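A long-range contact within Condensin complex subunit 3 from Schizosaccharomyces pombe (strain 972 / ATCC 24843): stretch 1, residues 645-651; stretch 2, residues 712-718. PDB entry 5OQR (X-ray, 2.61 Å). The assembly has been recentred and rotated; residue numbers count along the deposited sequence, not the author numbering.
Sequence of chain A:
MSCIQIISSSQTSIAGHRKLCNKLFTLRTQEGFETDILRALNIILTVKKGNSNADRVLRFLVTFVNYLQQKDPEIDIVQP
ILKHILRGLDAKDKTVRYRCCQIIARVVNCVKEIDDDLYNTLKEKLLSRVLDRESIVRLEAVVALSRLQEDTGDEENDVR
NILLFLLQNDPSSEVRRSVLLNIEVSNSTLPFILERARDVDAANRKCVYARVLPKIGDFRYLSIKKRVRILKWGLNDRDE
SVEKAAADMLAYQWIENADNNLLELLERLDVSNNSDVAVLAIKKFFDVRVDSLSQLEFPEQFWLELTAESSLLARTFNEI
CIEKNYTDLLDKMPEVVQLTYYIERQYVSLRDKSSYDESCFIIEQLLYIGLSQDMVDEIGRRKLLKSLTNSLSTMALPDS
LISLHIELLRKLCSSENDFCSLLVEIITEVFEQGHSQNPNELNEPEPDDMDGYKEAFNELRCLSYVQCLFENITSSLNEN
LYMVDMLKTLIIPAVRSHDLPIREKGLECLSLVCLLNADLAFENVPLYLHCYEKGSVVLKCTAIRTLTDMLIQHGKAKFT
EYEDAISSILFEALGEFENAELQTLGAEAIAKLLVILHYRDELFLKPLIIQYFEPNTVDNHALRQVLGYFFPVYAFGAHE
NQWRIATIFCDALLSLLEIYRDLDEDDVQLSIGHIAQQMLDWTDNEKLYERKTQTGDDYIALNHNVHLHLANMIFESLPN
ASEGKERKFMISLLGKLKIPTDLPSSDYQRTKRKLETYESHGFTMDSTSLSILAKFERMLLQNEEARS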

# COMPACT_ATOMS: atom_id res chain seq x y z
N ILE A 645 21.67 4.12 -13.78
CA ILE A 645 20.37 4.58 -14.25
C ILE A 645 20.52 5.84 -15.09
O ILE A 645 19.85 6.01 -16.12
CB ILE A 645 19.42 4.80 -13.06
CG1 ILE A 645 19.21 3.48 -12.30
CG2 ILE A 645 18.07 5.35 -13.53
CD1 ILE A 645 18.51 3.63 -10.98
N ALA A 646 21.42 6.74 -14.69
CA ALA A 646 21.69 7.93 -15.49
C ALA A 646 22.34 7.57 -16.82
O ALA A 646 22.19 8.31 -17.79
CB ALA A 646 22.58 8.89 -14.70
N THR A 647 23.03 6.44 -16.88
CA THR A 647 23.73 6.05 -18.10
C THR A 647 22.76 5.60 -19.19
O THR A 647 23.08 5.70 -20.38
CB THR A 647 24.73 4.94 -17.79
OG1 THR A 647 25.73 5.45 -16.90
CG2 THR A 647 25.40 4.42 -19.06
N ILE A 648 21.59 5.10 -18.82
CA ILE A 648 20.56 4.70 -19.78
C ILE A 648 19.32 5.57 -19.68
O ILE A 648 18.39 5.40 -20.48
CB ILE A 648 20.19 3.21 -19.62
CG1 ILE A 648 19.75 2.88 -18.19
CG2 ILE A 648 21.37 2.33 -20.01
CD1 ILE A 648 18.27 3.03 -17.95
N PHE A 649 19.28 6.49 -18.71
CA PHE A 649 18.20 7.45 -18.56
C PHE A 649 17.67 7.96 -19.89
O PHE A 649 16.49 7.76 -20.22
CB PHE A 649 18.72 8.61 -17.71
CG PHE A 649 17.68 9.62 -17.33
CD1 PHE A 649 17.23 10.55 -18.26
CD2 PHE A 649 17.18 9.67 -16.05
CE1 PHE A 649 16.28 11.48 -17.91
CE2 PHE A 649 16.23 10.60 -15.70
CZ PHE A 649 15.78 11.51 -16.63
N CYS A 650 18.52 8.63 -20.67
CA CYS A 650 18.05 9.32 -21.87
C CYS A 650 17.43 8.35 -22.86
O CYS A 650 16.37 8.61 -23.42
CB CYS A 650 19.21 10.09 -22.51
SG CYS A 650 19.77 11.50 -21.54
N ASP A 651 18.10 7.22 -23.10
CA ASP A 651 17.59 6.27 -24.09
C ASP A 651 16.27 5.66 -23.64
O ASP A 651 15.37 5.45 -24.45
CB ASP A 651 18.63 5.19 -24.35
CG ASP A 651 20.03 5.75 -24.53
OD1 ASP A 651 20.42 6.02 -25.68
OD2 ASP A 651 20.73 5.93 -23.50
N ASN A 712 25.67 15.76 -18.88
CA ASN A 712 26.53 15.39 -20.01
C ASN A 712 25.83 14.40 -20.93
O ASN A 712 25.94 14.50 -22.16
CB ASN A 712 27.84 14.81 -19.49
CG ASN A 712 28.60 15.77 -18.60
OD1 ASN A 712 28.45 16.99 -18.72
ND2 ASN A 712 29.41 15.23 -17.70
N MET A 713 25.11 13.43 -20.36
CA MET A 713 24.36 12.49 -21.19
C MET A 713 23.34 13.21 -22.05
O MET A 713 23.21 12.93 -23.25
CB MET A 713 23.66 11.45 -20.30
CG MET A 713 24.59 10.61 -19.44
SD MET A 713 25.83 9.72 -20.39
CE MET A 713 24.79 8.66 -21.39
N ILE A 714 22.59 14.13 -21.45
CA ILE A 714 21.57 14.87 -22.19
C ILE A 714 22.20 15.63 -23.35
O ILE A 714 21.73 15.55 -24.49
CB ILE A 714 20.79 15.80 -21.24
CG1 ILE A 714 20.02 14.97 -20.22
CG2 ILE A 714 19.85 16.71 -22.02
CD1 ILE A 714 19.40 15.77 -19.10
N PHE A 715 23.27 16.37 -23.09
CA PHE A 715 23.92 17.14 -24.15
C PHE A 715 24.31 16.25 -25.32
O PHE A 715 24.18 16.65 -26.48
CB PHE A 715 25.14 17.87 -23.60
CG PHE A 715 24.82 19.01 -22.68
CD1 PHE A 715 23.89 19.97 -23.04
CD2 PHE A 715 25.43 19.10 -21.44
CE1 PHE A 715 23.58 21.00 -22.19
CE2 PHE A 715 25.12 20.14 -20.59
CZ PHE A 715 24.20 21.09 -20.96
N GLU A 716 24.78 15.04 -25.03
CA GLU A 716 25.22 14.14 -26.09
C GLU A 716 24.06 13.47 -26.82
O GLU A 716 24.27 12.93 -27.91
CB GLU A 716 26.14 13.07 -25.50
CG GLU A 716 27.53 13.58 -25.17
CD GLU A 716 28.32 12.60 -24.33
OE1 GLU A 716 27.75 11.58 -23.90
OE2 GLU A 716 29.53 12.84 -24.11
N SER A 717 22.85 13.49 -26.25
CA SER A 717 21.70 12.85 -26.86
C SER A 717 20.75 13.83 -27.54
O SER A 717 19.90 13.39 -28.33
CB SER A 717 20.92 12.05 -25.81
OG SER A 717 20.06 12.89 -25.07
N LEU A 718 20.86 15.12 -27.26
CA LEU A 718 19.98 16.09 -27.90
C LEU A 718 20.04 16.03 -29.42
O LEU A 718 18.98 16.18 -30.06
CB LEU A 718 20.32 17.51 -27.41
CG LEU A 718 20.00 17.82 -25.95
CD1 LEU A 718 20.62 19.15 -25.55
CD2 LEU A 718 18.50 17.84 -25.72

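Two helical segments, separated by more than sixty residues in the sequence, pack side by side in this contact. Their axes approach to 9.2 Å and their N-to-C directions differ by 30°, so the two helices run in roughly the same sense. The contact is small, burying 247 Å² summed over both sides, and rests on van der Waals packing: no hydrogen bond passes from one stretch to the other.

The apolar packing is centred on Cys-650. Its CA-to-CB bond points toward the second stretch, and it lies where the backbones come closest, with its CA 6.6 Å from the CA of Ile-714. A cysteine side chain is short, but its sulfur is large and polarizable, which suits a narrow space between helices. In the m rotamer, SG reaches Ile-714, where it lies 3.7 Å from CG1, and Met-713, where it lies 4.1 Å from CB. The same sulfur is 4.0 Å from the carbonyl carbon C of Met-713, so it rests against the backbone of the facing helix as well as against its side chains. Ile-714 points sideways rather than directly across, yet with chi1 in m its CG1 still meets the sulfur. A branched aliphatic residue serves well here, since it can offer apolar surface to a neighbour without pointing straight at it.

A second group of contacts joins the Met-713 side chain to backbone carbonyls of the first helix. Met-713 points toward that helix, and its three chi angles all lie near -60°, giving a folded rather than extended chain. Its CG lies 3.7 Å from the O of Ala-646, and its terminal CE lies 3.6 Å from the O of Thr-647. These are van der Waals contacts between carbon and oxygen. The long, unbranched and flexible methionine can follow the surface of the neighbouring helix over successive residues. Ala-646 and Thr-647 take part in these closest contacts through their main chains: the alanine CB points sideways and the threonine CB away. The small alanine methyl adds little bulk beside the methionine, while Thr-647 OG1 is hydrogen-bonded to a residue flanking one of the stretches.

Ser-717, one helical turn beyond Met-713 and Ile-714, brings a hydroxyl up to the cysteine sulfur. Its CA-to-CB bond points toward the first stretch, and its OG approaches the SG of Cys-650 at 3.8 Å, a close contact that is not a hydrogen bond. The hydroxyl is instead satisfied within its own helix, where Ser-717 OG donates to the O of Ile-714 at 3.2 Å. The p rotamer, with chi1 at 82°, accompanies this return to the backbone. Serine suits the position because it is small enough to sit beside the sulfur and because its hydroxyl finds a local acceptor. Cys-650 thus touches three residues of the second stretch, Met-713, Ile-714 and Ser-717, and links the apolar packing to this polar site.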